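Local structure of putative deoxyribonuclease yjjV (Escherichia coli, 1ZZM) at residues Val38-Thr41 / Asn45-Arg48; Leu65-Leu70 / Ile131-Arg136; Val76-Leu81 / Gln112-Asp117; Val92-Glu97 / Thr254-Pro259. The protein probably hydrolyses ester bonds as a TatD-type metallo-dependent hydrolase, binding two divalent metal cations in each subunit. All coordinates share one frame; numbering follows the deposited sequence.

Interaction 1. Residues Val38-Thr41 / Asn45-Arg48; sequences VPAT and NFAR
Ala-40 and Phe-46 form the apolar half of this contact, which shows how the turn after a barrel strand packs against the first turn of the following helix. The methyl CB of Ala-40 meets the rim of the phenyl ring near its plane, 3.9 Å from Phe-46 CD1 and about equally far from CE1, so it is the edge and not the face of the ring that receives it. The second buried pair is polar. With Asn-45 CG turned beside its own backbone N (chi1 -63°), the amide comes alongside Thr-41, and Thr-41 OG1 and Asn-45 ND2 lie 3.0 Å apart. Toward solvent the arrangement is looser. The extended side chain of the partly exposed Arg-48 runs under the amide, with Asn-45 OD1 over the centre of one guanidinium face; NE is salt-bridged to Asp-13, and Phe-14 adds a cation-pi contact. Both segments belong to the beta-alpha-beta unit of strand 33-39, helix 46-55 and strand 59-63: Ala-40 also touches Val-49 one turn further along the helix, Phe-46 reaches Leu-63, and the backbones of Val-38 and Ala-40 are hydrogen-bonded to strand 59-63.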
loop_
_atom_site.group_PDB
_atom_site.type_symbol
_atom_site.label_atom_id
_atom_site.label_comp_id
_atom_site.label_asym_id
_atom_site.label_seq_id
_atom_site.Cartn_x
_atom_site.Cartn_y
_atom_site.Cartn_z
ATOM N N VAL A 38 -4.222 -5.445 4.104
ATOM C CA VAL A 38 -4.015 -6.460 3.059
ATOM C C VAL A 38 -4.743 -6.087 1.772
ATOM O O VAL A 38 -5.962 -6.189 1.687
ATOM C CB VAL A 38 -4.572 -7.846 3.527
ATOM C CG1 VAL A 38 -4.240 -8.928 2.507
ATOM C CG2 VAL A 38 -4.015 -8.197 4.912
ATOM N N PRO A 39 -4.003 -5.617 0.760
ATOM C CA PRO A 39 -4.664 -5.249 -0.494
ATOM C C PRO A 39 -4.764 -6.447 -1.428
ATOM O O PRO A 39 -3.791 -7.208 -1.579
ATOM C CB PRO A 39 -3.776 -4.142 -1.038
ATOM C CG PRO A 39 -2.414 -4.482 -0.535
ATOM C CD PRO A 39 -2.582 -5.231 0.764
ATOM N N ALA A 40 -5.922 -6.643 -2.054
ATOM C CA ALA A 40 -6.055 -7.806 -2.955
ATOM C C ALA A 40 -5.356 -7.526 -4.277
ATOM O O ALA A 40 -4.995 -6.377 -4.563
ATOM C CB ALA A 40 -7.498 -8.119 -3.202
ATOM N N THR A 41 -5.179 -8.580 -5.080
ATOM C CA THR A 41 -4.526 -8.479 -6.387
ATOM C C THR A 41 -5.429 -8.837 -7.553
ATOM O O THR A 41 -5.184 -8.432 -8.693
ATOM C CB THR A 41 -3.317 -9.420 -6.458
ATOM O OG1 THR A 41 -3.751 -10.765 -6.146
ATOM C CG2 THR A 41 -2.207 -8.958 -5.439
ATOM N N ASN A 45 -8.958 -13.700 -5.549
ATOM C CA ASN A 45 -8.469 -13.624 -4.167
ATOM C C ASN A 45 -9.358 -12.759 -3.248
ATOM O O ASN A 45 -9.032 -12.608 -2.063
ATOM C CB ASN A 45 -7.040 -13.058 -4.121
ATOM C CG ASN A 45 -6.057 -13.938 -4.833
ATOM O OD1 ASN A 45 -6.356 -15.096 -5.068
ATOM N ND2 ASN A 45 -4.871 -13.406 -5.180
ATOM N N PHE A 46 -10.458 -12.194 -3.755
ATOM C CA PHE A 46 -11.311 -11.361 -2.873
ATOM C C PHE A 46 -11.829 -12.102 -1.632
ATOM O O PHE A 46 -11.803 -11.578 -0.512
ATOM C CB PHE A 46 -12.521 -10.776 -3.627
ATOM C CG PHE A 46 -12.160 -9.733 -4.655
ATOM C CD1 PHE A 46 -10.843 -9.265 -4.776
ATOM C CD2 PHE A 46 -13.141 -9.201 -5.488
ATOM C CE1 PHE A 46 -10.519 -8.284 -5.716
ATOM C CE2 PHE A 46 -12.823 -8.211 -6.439
ATOM C CZ PHE A 46 -11.505 -7.757 -6.547
ATOM N N ALA A 47 -12.299 -13.327 -1.826
ATOM C CA ALA A 47 -12.814 -14.099 -0.714
ATOM C C ALA A 47 -11.791 -14.332 0.380
ATOM O O ALA A 47 -12.098 -14.147 1.538
ATOM C CB ALA A 47 -13.354 -15.453 -1.208
ATOM N N ARG A 48 -10.582 -14.755 0.023
ATOM C CA ARG A 48 -9.578 -15.014 1.040
ATOM C C ARG A 48 -9.077 -13.743 1.770
ATOM O O ARG A 48 -8.704 -13.798 2.949
ATOM C CB ARG A 48 -8.426 -15.795 0.419
ATOM C CG ARG A 48 -7.472 -15.009 -0.471
ATOM C CD ARG A 48 -6.489 -16.010 -1.135
ATOM N NE ARG A 48 -5.354 -15.326 -1.754
ATOM C CZ ARG A 48 -4.380 -15.949 -2.405
ATOM N NH1 ARG A 48 -4.403 -17.274 -2.539
ATOM N NH2 ARG A 48 -3.348 -15.261 -2.865
#

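Interaction 2. Residues Leu65-Leu70 / Ile131-Arg136; sequences LHPGML and ILHSRR. With ZN (zinc ion), chain C.
His-66 sets the edge of its imidazole against the face of His-133, an edge-to-face pair with the centroids of the His-66 and His-133 rings 4.5 Å apart and the planes at 51°. The His-66 side chain can be followed outward. Its CB passes the sulfur of Met-69, and because CG stands opposite the backbone N (chi1 -162°) the ring is carried across toward strand 130-135. ND1 accepts the backbone N-H of Gly-68 at 2.8 Å between Gly-68 N and His-66 ND1, nearly in the ring plane and fairly straight at 157°, which fixes the rotation of the imidazole. CE1 hangs over the centre of the His-133 ring, 3.7 Å above its plane. The strand beneath belongs to the TIM barrel of TatD-type hydrolases, whose metal ligands gather at the C-terminal ends of the strands; His-133 is one of them, its ND1 2.0 Å from the zinc ion of chain C, with Glu-97 and His-157 as further protein ligands and Asp-101 hydrogen-bonded at NE2, across the ring from the metal-bound ND1. Next round the His-66 ring, NE2 meets the metal-bound water 1 at the imidazole edge, 3.2 Å from the water oxygen, and CD2 lies against the carboxylate of Glu-97. With an alanine in place of His-66, the Gly-68 N-H is likely to lose its acceptor, and His-133 and the metal-bound water their neighbour. Pro-67 adds an apolar touch, its CG 3.8 Å from His-133 CD2.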
loop_
_atom_site.group_PDB
_atom_site.type_symbol
_atom_site.label_atom_id
_atom_site.label_comp_id
_atom_site.label_asym_id
_atom_site.label_seq_id
_atom_site.Cartn_x
_atom_site.Cartn_y
_atom_site.Cartn_z
ATOM N N LEU A 65 -8.002 -4.675 -8.351
ATOM C CA LEU A 65 -7.341 -5.496 -9.371
ATOM C C LEU A 65 -5.970 -4.889 -9.729
ATOM O O LEU A 65 -5.908 -3.826 -10.317
ATOM C CB LEU A 65 -8.276 -5.521 -10.586
ATOM C CG LEU A 65 -9.748 -5.904 -10.311
ATOM C CD1 LEU A 65 -10.588 -5.698 -11.571
ATOM C CD2 LEU A 65 -9.859 -7.371 -9.887
ATOM N N HIS A 66 -4.903 -5.611 -9.362
ATOM C CA HIS A 66 -3.497 -5.241 -9.527
ATOM C C HIS A 66 -3.033 -5.259 -10.984
ATOM O O HIS A 66 -3.343 -6.190 -11.730
ATOM C CB HIS A 66 -2.662 -6.206 -8.651
ATOM C CG HIS A 66 -1.265 -5.739 -8.363
ATOM N ND1 HIS A 66 -0.321 -5.551 -9.350
ATOM C CD2 HIS A 66 -0.619 -5.544 -7.185
ATOM C CE1 HIS A 66 0.848 -5.265 -8.796
ATOM N NE2 HIS A 66 0.694 -5.258 -7.482
ATOM N N PRO A 67 -2.288 -4.222 -11.423
ATOM C CA PRO A 67 -1.835 -4.200 -12.821
ATOM C C PRO A 67 -0.938 -5.383 -13.177
ATOM O O PRO A 67 -0.886 -5.802 -14.340
ATOM C CB PRO A 67 -1.120 -2.844 -12.946
ATOM C CG PRO A 67 -0.627 -2.561 -11.533
ATOM C CD PRO A 67 -1.797 -3.043 -10.678
ATOM N N GLY A 68 -0.279 -5.927 -12.161
ATOM C CA GLY A 68 0.617 -7.065 -12.383
ATOM C C GLY A 68 -0.139 -8.327 -12.747
ATOM O O GLY A 68 0.433 -9.267 -13.279
ATOM N N MET A 69 -1.432 -8.351 -12.466
ATOM C CA MET A 69 -2.287 -9.492 -12.785
ATOM C C MET A 69 -3.279 -9.128 -13.905
ATOM O O MET A 69 -4.360 -9.721 -14.013
ATOM C CB MET A 69 -3.080 -9.914 -11.538
ATOM C CG MET A 69 -2.248 -10.640 -10.479
ATOM S SD MET A 69 -1.010 -9.637 -9.632
ATOM C CE MET A 69 -0.446 -10.850 -8.330
ATOM N N LEU A 70 -2.896 -8.180 -14.749
ATOM C CA LEU A 70 -3.791 -7.712 -15.810
ATOM C C LEU A 70 -4.449 -8.813 -16.627
ATOM O O LEU A 70 -5.630 -8.721 -16.972
ATOM C CB LEU A 70 -3.055 -6.746 -16.759
ATOM C CG LEU A 70 -3.987 -6.110 -17.803
ATOM C CD1 LEU A 70 -5.034 -5.289 -17.086
ATOM C CD2 LEU A 70 -3.215 -5.237 -18.779
ATOM N N ILE A 131 -5.304 2.394 -2.778
ATOM C CA ILE A 131 -3.936 1.952 -2.488
ATOM C C ILE A 131 -3.382 1.726 -3.881
ATOM O O ILE A 131 -3.838 0.849 -4.636
ATOM C CB ILE A 131 -3.921 0.642 -1.660
ATOM C CG1 ILE A 131 -4.275 0.971 -0.198
ATOM C CG2 ILE A 131 -2.532 -0.030 -1.739
ATOM C CD1 ILE A 131 -4.309 -0.293 0.749
ATOM N N LEU A 132 -2.392 2.533 -4.213
ATOM C CA LEU A 132 -1.828 2.539 -5.539
ATOM C C LEU A 132 -0.429 1.981 -5.695
ATOM O O LEU A 132 0.460 2.224 -4.869
ATOM C CB LEU A 132 -1.836 3.982 -6.066
ATOM C CG LEU A 132 -3.182 4.688 -6.162
ATOM C CD1 LEU A 132 -2.944 6.225 -6.165
ATOM C CD2 LEU A 132 -3.921 4.220 -7.432
ATOM N N HIS A 133 -0.275 1.267 -6.810
ATOM C CA HIS A 133 0.982 0.665 -7.251
ATOM C C HIS A 133 1.421 1.512 -8.438
ATOM O O HIS A 133 0.608 1.851 -9.312
ATOM C CB HIS A 133 0.725 -0.766 -7.742
ATOM C CG HIS A 133 1.944 -1.472 -8.272
ATOM N ND1 HIS A 133 2.771 -2.234 -7.481
ATOM C CD2 HIS A 133 2.431 -1.578 -9.530
ATOM C CE1 HIS A 133 3.713 -2.792 -8.223
ATOM N NE2 HIS A 133 3.530 -2.404 -9.474
ATOM N N SER A 134 2.703 1.860 -8.475
ATOM C CA SER A 134 3.220 2.660 -9.578
ATOM C C SER A 134 4.674 2.281 -9.782
ATOM O O SER A 134 5.502 2.433 -8.884
ATOM C CB SER A 134 3.125 4.156 -9.272
ATOM O OG SER A 134 3.458 4.932 -10.444
ATOM N N ARG A 135 4.987 1.776 -10.960
ATOM C CA ARG A 135 6.361 1.396 -11.209
ATOM C C ARG A 135 6.700 1.955 -12.590
ATOM O O ARG A 135 6.224 1.437 -13.626
ATOM C CB ARG A 135 6.458 -0.120 -11.175
ATOM C CG ARG A 135 7.823 -0.640 -11.573
ATOM C CD ARG A 135 7.665 -2.077 -11.998
ATOM N NE ARG A 135 8.608 -2.953 -11.336
ATOM C CZ ARG A 135 8.367 -4.235 -11.118
ATOM N NH1 ARG A 135 7.209 -4.764 -11.515
ATOM N NH2 ARG A 135 9.276 -4.973 -10.502
ATOM N N ARG A 136 7.515 3.011 -12.587
ATOM C CA ARG A 136 7.932 3.689 -13.810
ATOM C C ARG A 136 6.757 4.373 -14.492
ATOM O O ARG A 136 6.807 4.653 -15.690
ATOM C CB ARG A 136 8.562 2.682 -14.781
ATOM C CG ARG A 136 9.932 2.179 -14.339
ATOM C CD ARG A 136 10.479 1.121 -15.311
ATOM N NE ARG A 136 11.882 0.812 -15.034
ATOM C CZ ARG A 136 12.382 -0.420 -14.916
ATOM N NH1 ARG A 136 11.595 -1.489 -15.048
ATOM N NH2 ARG A 136 13.679 -0.582 -14.663
HETATM ZN ZN ZN C . 2.675 -2.754 -5.513
HETATM O O HOH W 1 2.525 -4.706 -4.947
HETATM O O HOH W 2 5.047 -3.257 -5.556
#

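Interaction 3. Residues Val76-Leu81 / Gln112-Asp117; sequences VSLEQL and QQWLLD. With ZN (zinc ion), chain D.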
loop_
_atom_site.group_PDB
_atom_site.type_symbol
_atom_site.label_atom_id
_atom_site.label_comp_id
_atom_site.label_asym_id
_atom_site.label_seq_id
_atom_site.Cartn_x
_atom_site.Cartn_y
_atom_site.Cartn_z
ATOM N N VAL A 76 -16.062 -9.372 -15.664
ATOM C CA VAL A 76 -16.625 -10.087 -14.522
ATOM C C VAL A 76 -15.823 -9.719 -13.265
ATOM O O VAL A 76 -16.408 -9.484 -12.206
ATOM C CB VAL A 76 -16.637 -11.635 -14.749
ATOM C CG1 VAL A 76 -17.045 -12.354 -13.497
ATOM C CG2 VAL A 76 -17.650 -11.977 -15.860
ATOM N N SER A 77 -14.498 -9.607 -13.380
ATOM C CA SER A 77 -13.694 -9.207 -12.212
ATOM C C SER A 77 -14.155 -7.840 -11.704
ATOM O O SER A 77 -14.247 -7.604 -10.489
ATOM C CB SER A 77 -12.211 -9.108 -12.596
ATOM O OG SER A 77 -11.730 -10.370 -13.050
ATOM N N LEU A 78 -14.431 -6.926 -12.624
ATOM C CA LEU A 78 -14.850 -5.592 -12.206
ATOM C C LEU A 78 -16.248 -5.617 -11.608
ATOM O O LEU A 78 -16.542 -4.887 -10.668
ATOM C CB LEU A 78 -14.805 -4.607 -13.366
ATOM C CG LEU A 78 -13.400 -4.066 -13.707
ATOM C CD1 LEU A 78 -13.430 -3.324 -15.054
ATOM C CD2 LEU A 78 -12.950 -3.096 -12.590
ATOM N N GLU A 79 -17.117 -6.455 -12.151
ATOM C CA GLU A 79 -18.454 -6.519 -11.588
ATOM C C GLU A 79 -18.337 -7.107 -10.172
ATOM O O GLU A 79 -19.049 -6.689 -9.247
ATOM C CB GLU A 79 -19.359 -7.399 -12.448
ATOM C CG GLU A 79 -20.760 -7.469 -11.895
ATOM C CD GLU A 79 -21.670 -8.365 -12.705
ATOM O OE1 GLU A 79 -21.872 -8.139 -13.920
ATOM O OE2 GLU A 79 -22.177 -9.290 -12.103
ATOM N N GLN A 80 -17.449 -8.080 -9.991
ATOM C CA GLN A 80 -17.288 -8.679 -8.654
ATOM C C GLN A 80 -16.785 -7.650 -7.635
ATOM O O GLN A 80 -17.193 -7.645 -6.470
ATOM C CB GLN A 80 -16.298 -9.831 -8.687
ATOM C CG GLN A 80 -16.778 -11.052 -9.384
ATOM C CD GLN A 80 -15.658 -12.085 -9.436
ATOM O OE1 GLN A 80 -15.267 -12.684 -8.402
ATOM N NE2 GLN A 80 -15.105 -12.267 -10.612
ATOM N N LEU A 81 -15.871 -6.803 -8.085
ATOM C CA LEU A 81 -15.333 -5.742 -7.221
ATOM C C LEU A 81 -16.480 -4.789 -6.806
ATOM O O LEU A 81 -16.654 -4.479 -5.605
ATOM C CB LEU A 81 -14.247 -4.991 -7.986
ATOM C CG LEU A 81 -13.711 -3.759 -7.253
ATOM C CD1 LEU A 81 -13.147 -4.193 -5.861
ATOM C CD2 LEU A 81 -12.589 -3.094 -8.110
ATOM N N GLN A 112 -4.190 -1.028 -19.060
ATOM C CA GLN A 112 -3.941 -0.790 -17.624
ATOM C C GLN A 112 -4.619 0.498 -17.192
ATOM O O GLN A 112 -5.196 0.585 -16.089
ATOM C CB GLN A 112 -2.451 -0.612 -17.316
ATOM C CG GLN A 112 -1.624 -1.890 -17.356
ATOM C CD GLN A 112 -0.250 -1.668 -16.749
ATOM O OE1 GLN A 112 -0.115 -0.954 -15.754
ATOM N NE2 GLN A 112 0.776 -2.297 -17.334
ATOM N N GLN A 113 -4.497 1.529 -18.028
ATOM C CA GLN A 113 -5.106 2.816 -17.664
ATOM C C GLN A 113 -6.618 2.781 -17.668
ATOM O O GLN A 113 -7.263 3.430 -16.831
ATOM C CB GLN A 113 -4.611 3.912 -18.586
ATOM C CG GLN A 113 -3.123 4.139 -18.360
ATOM C CD GLN A 113 -2.523 5.072 -19.362
ATOM O OE1 GLN A 113 -2.586 6.290 -19.203
ATOM N NE2 GLN A 113 -1.953 4.509 -20.423
ATOM N N TRP A 114 -7.204 2.048 -18.607
ATOM C CA TRP A 114 -8.681 1.991 -18.614
ATOM C C TRP A 114 -9.125 1.295 -17.327
ATOM O O TRP A 114 -10.091 1.717 -16.653
ATOM C CB TRP A 114 -9.178 1.176 -19.823
ATOM C CG TRP A 114 -10.649 1.010 -19.831
ATOM C CD1 TRP A 114 -11.568 1.922 -20.277
ATOM C CD2 TRP A 114 -11.387 -0.112 -19.353
ATOM N NE1 TRP A 114 -12.843 1.429 -20.108
ATOM C CE2 TRP A 114 -12.761 0.182 -19.539
ATOM C CE3 TRP A 114 -11.028 -1.341 -18.788
ATOM C CZ2 TRP A 114 -13.778 -0.711 -19.176
ATOM C CZ3 TRP A 114 -12.038 -2.226 -18.429
ATOM C CH2 TRP A 114 -13.400 -1.904 -18.626
ATOM N N LEU A 115 -8.423 0.220 -16.984
ATOM C CA LEU A 115 -8.783 -0.550 -15.796
ATOM C C LEU A 115 -8.603 0.274 -14.529
ATOM O O LEU A 115 -9.426 0.207 -13.607
ATOM C CB LEU A 115 -7.954 -1.842 -15.715
ATOM C CG LEU A 115 -8.262 -2.717 -14.493
ATOM C CD1 LEU A 115 -9.742 -3.034 -14.470
ATOM C CD2 LEU A 115 -7.454 -4.034 -14.576
ATOM N N LEU A 116 -7.520 1.030 -14.457
ATOM C CA LEU A 116 -7.324 1.907 -13.299
ATOM C C LEU A 116 -8.485 2.906 -13.188
ATOM O O LEU A 116 -9.035 3.115 -12.115
ATOM C CB LEU A 116 -6.023 2.704 -13.449
ATOM C CG LEU A 116 -5.780 3.824 -12.441
ATOM C CD1 LEU A 116 -5.561 3.217 -11.022
ATOM C CD2 LEU A 116 -4.588 4.658 -12.884
ATOM N N ASP A 117 -8.867 3.534 -14.293
ATOM C CA ASP A 117 -9.947 4.513 -14.188
ATOM C C ASP A 117 -11.284 3.886 -13.794
ATOM O O ASP A 117 -12.076 4.528 -13.116
ATOM C CB ASP A 117 -10.065 5.342 -15.473
ATOM C CG ASP A 117 -9.019 6.436 -15.560
ATOM O OD1 ASP A 117 -8.313 6.701 -14.559
ATOM O OD2 ASP A 117 -8.878 7.062 -16.632
HETATM ZN ZN ZN D . -7.944 8.674 -16.231
#
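Two helices of the outer layer of a TIM barrel, 75-87 and 109-125, lean on each other here through Leu-78 on one and Trp-114 and Leu-115 on the other. Leu-78 carries the contact. Its CD1 and CD2 both rest on a single methyl, Leu-115 CD1, with 3.7 Å from Leu-78 CD2 to that carbon. CD1 does double duty, since it also touches the six-membered ring of Trp-114, 3.8 Å from CZ3 and just as close to CH2. The indole reaches this far because its CG lies opposite the backbone N (chi1 176°), which swings the benzo end toward helix 75-87 while the residue as a whole remains exposed. Leu-115, by contrast, is buried, and beside it Leu-78 goes on to touch Leu-65, Glu-118 and Gln-119. The other flank of helix 109-125 has quite different chemistry: Asp-117 OD2 binds the zinc ion of chain D at 1.9 Å, together with His-144 and His-148 of helix 138-148, at a site distinct from the two-metal centre. Between 76-81 and 112-117 themselves there is neither a hydrogen bond nor a charge pair. The two helices are thus held at this point by the shape and apolar surface of three side chains, with nothing directional to lock their register, whereas the link from Asp-117 to the next helix is fixed by metal coordination.

Interaction 4. Residues Val92-Glu97 / Thr254-Pro259; sequences VVAVGE and TLFNVP. With ZN (zinc ion), chain C; ZN (zinc ion), chain B.
The first torsions of Val-93 and Phe-256 bring the two together. With chi1 at -60°, Val-93 CG2 sits between its backbone N and carbonyl carbon and CG1 beside the N, so the two methyls diverge toward separate partners; Phe-256, with CG likewise beside its N (chi1 -58°), presents CD1 and CE1 to the strand. Val-93 CG2 meets Phe-256 CD1 at 3.8 Å, the side chains crossing at about a right angle. Val-93 CG1 packs on Val-258 CG2 at 3.9 Å, a partner the chain supplies by leaving the helix at Asn-257 with positive phi. Ala-94 CB approaches the Phe-256 ring at its edge, 3.9 Å from CE1, while Leu-255 CD2 lies over one face, offset toward the rim. Trimmed to an alanine, Val-93 would probably leave gaps beside Phe-256 CD1 and Val-258 CG2, where its two methyls pack. Water 3 bridges the backbones: its oxygen lies 2.6 Å from Val-93 O and 3.0 Å from Phe-256 O, and it donates to both. The helix 241-256 ends against the N-terminal side of the barrel strands, where Phe-256 also touches Pro-129 and Ile-131. Further along the same segment Glu-97 bridges two metals: OE1 is 2.0 Å from the zinc ion of chain B and OE2 2.1 Å from that of chain C, with water 1 bound to both, a carboxylate-bridged two-metal centre on a TIM barrel, consistent with the TatD-type family of metallo-dependent hydrolases.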
loop_
_atom_site.group_PDB
_atom_site.type_symbol
_atom_site.label_atom_id
_atom_site.label_comp_id
_atom_site.label_asym_id
_atom_site.label_seq_id
_atom_site.Cartn_x
_atom_site.Cartn_y
_atom_site.Cartn_z
ATOM N N VAL A 92 -13.022 -3.374 5.254
ATOM C CA VAL A 92 -12.465 -3.091 3.928
ATOM C C VAL A 92 -12.294 -1.581 4.001
ATOM O O VAL A 92 -13.271 -0.840 4.182
ATOM C CB VAL A 92 -13.434 -3.466 2.794
ATOM C CG1 VAL A 92 -13.132 -2.661 1.550
ATOM C CG2 VAL A 92 -13.289 -4.941 2.480
ATOM N N VAL A 93 -11.072 -1.108 3.843
ATOM C CA VAL A 93 -10.854 0.313 4.004
ATOM C C VAL A 93 -10.428 1.081 2.786
ATOM O O VAL A 93 -10.230 2.299 2.883
ATOM C CB VAL A 93 -9.792 0.588 5.093
ATOM C CG1 VAL A 93 -10.264 0.023 6.410
ATOM C CG2 VAL A 93 -8.443 -0.028 4.703
ATOM N N ALA A 94 -10.276 0.399 1.652
ATOM C CA ALA A 94 -9.813 1.076 0.453
ATOM C C ALA A 94 -10.065 0.194 -0.758
ATOM O O ALA A 94 -10.292 -1.009 -0.613
ATOM C CB ALA A 94 -8.280 1.342 0.555
ATOM N N VAL A 95 -10.005 0.819 -1.928
ATOM C CA VAL A 95 -10.121 0.133 -3.203
ATOM C C VAL A 95 -8.646 -0.032 -3.435
ATOM O O VAL A 95 -7.862 0.911 -3.659
ATOM C CB VAL A 95 -10.755 0.974 -4.274
ATOM C CG1 VAL A 95 -10.587 0.301 -5.655
ATOM C CG2 VAL A 95 -12.229 1.139 -3.942
ATOM N N GLY A 96 -8.251 -1.268 -3.341
ATOM C CA GLY A 96 -6.868 -1.468 -3.433
ATOM C C GLY A 96 -6.341 -2.831 -3.642
ATOM O O GLY A 96 -6.947 -3.895 -3.445
ATOM N N GLU A 97 -5.275 -2.409 -4.296
ATOM C CA GLU A 97 -4.065 -2.553 -5.024
ATOM C C GLU A 97 -4.454 -2.451 -6.462
ATOM O O GLU A 97 -4.808 -3.417 -7.121
ATOM C CB GLU A 97 -3.019 -3.608 -4.748
ATOM C CG GLU A 97 -1.774 -2.825 -5.281
ATOM C CD GLU A 97 -0.391 -3.323 -4.895
ATOM O OE1 GLU A 97 -0.235 -4.361 -4.219
ATOM O OE2 GLU A 97 0.567 -2.628 -5.292
ATOM N N THR A 254 -5.961 8.937 9.488
ATOM C CA THR A 254 -6.608 9.979 8.698
ATOM C C THR A 254 -6.983 9.511 7.293
ATOM O O THR A 254 -8.039 9.860 6.767
ATOM C CB THR A 254 -5.717 11.227 8.611
ATOM O OG1 THR A 254 -5.470 11.718 9.937
ATOM C CG2 THR A 254 -6.409 12.307 7.808
ATOM N N LEU A 255 -6.133 8.678 6.707
ATOM C CA LEU A 255 -6.400 8.191 5.374
ATOM C C LEU A 255 -7.397 7.035 5.314
ATOM O O LEU A 255 -8.317 7.075 4.508
ATOM C CB LEU A 255 -5.083 7.750 4.715
ATOM C CG LEU A 255 -5.260 7.312 3.242
ATOM C CD1 LEU A 255 -5.737 8.522 2.443
ATOM C CD2 LEU A 255 -3.927 6.777 2.653
ATOM N N PHE A 256 -7.214 6.031 6.177
ATOM C CA PHE A 256 -8.025 4.796 6.195
ATOM C C PHE A 256 -9.034 4.605 7.320
ATOM O O PHE A 256 -9.963 3.781 7.204
ATOM C CB PHE A 256 -7.117 3.570 6.284
ATOM C CG PHE A 256 -6.125 3.462 5.190
ATOM C CD1 PHE A 256 -6.533 3.146 3.895
ATOM C CD2 PHE A 256 -4.754 3.621 5.456
ATOM C CE1 PHE A 256 -5.606 2.985 2.894
ATOM C CE2 PHE A 256 -3.826 3.460 4.458
ATOM C CZ PHE A 256 -4.247 3.141 3.168
ATOM N N ASN A 257 -8.819 5.318 8.419
ATOM C CA ASN A 257 -9.648 5.193 9.622
ATOM C C ASN A 257 -9.299 3.863 10.326
ATOM O O ASN A 257 -10.175 3.140 10.814
ATOM C CB ASN A 257 -11.145 5.260 9.286
ATOM C CG ASN A 257 -11.981 5.799 10.455
ATOM O OD1 ASN A 257 -11.565 6.720 11.160
ATOM N ND2 ASN A 257 -13.166 5.246 10.643
ATOM N N VAL A 258 -8.002 3.544 10.354
ATOM C CA VAL A 258 -7.483 2.332 11.008
ATOM C C VAL A 258 -6.674 2.801 12.229
ATOM O O VAL A 258 -5.590 3.370 12.069
ATOM C CB VAL A 258 -6.553 1.532 10.050
ATOM C CG1 VAL A 258 -5.831 0.425 10.808
ATOM C CG2 VAL A 258 -7.374 0.939 8.912
ATOM N N PRO A 259 -7.184 2.554 13.460
ATOM C CA PRO A 259 -6.592 2.921 14.761
ATOM C C PRO A 259 -5.283 2.227 15.152
ATOM O O PRO A 259 -4.310 2.922 15.544
ATOM C CB PRO A 259 -7.706 2.587 15.739
ATOM C CG PRO A 259 -8.241 1.318 15.164
ATOM C CD PRO A 259 -8.332 1.646 13.664
ATOM O OXT PRO A 259 -5.251 0.983 15.097
HETATM ZN ZN ZN C . 2.675 -2.754 -5.513
HETATM ZN ZN ZN B . 1.467 -4.708 -3.221
HETATM O O HOH W 3 -11.504 3.761 4.635
HETATM O O HOH W 1 2.525 -4.706 -4.947
HETATM O O HOH W 2 5.047 -3.257 -5.556
#

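In the fold
Interactions 1, 2 and 4 are buried, at the strand-helix interface, the metal end and the strand starts respectively; interaction 3, in the outer helices, is only partly buried. Interactions 2 and 4 share the sheet of strands 95-101 and 130-135, and meet at one zinc ion and its two waters. Interaction 1 joins them through the backbone of Thr-41 to His-66 and by packing of Pro-39 on Glu-97. Interaction 3 lies inside the chain span closed by interaction 2, whose Leu-65 and Leu-70 rest on its leucines. Chemistry follows place: histidine rings at the metal end, apolar packing with a bridging water at the opposite end, a methyl-ring contact beside close polar atoms at the turn, and apolar contact between helices.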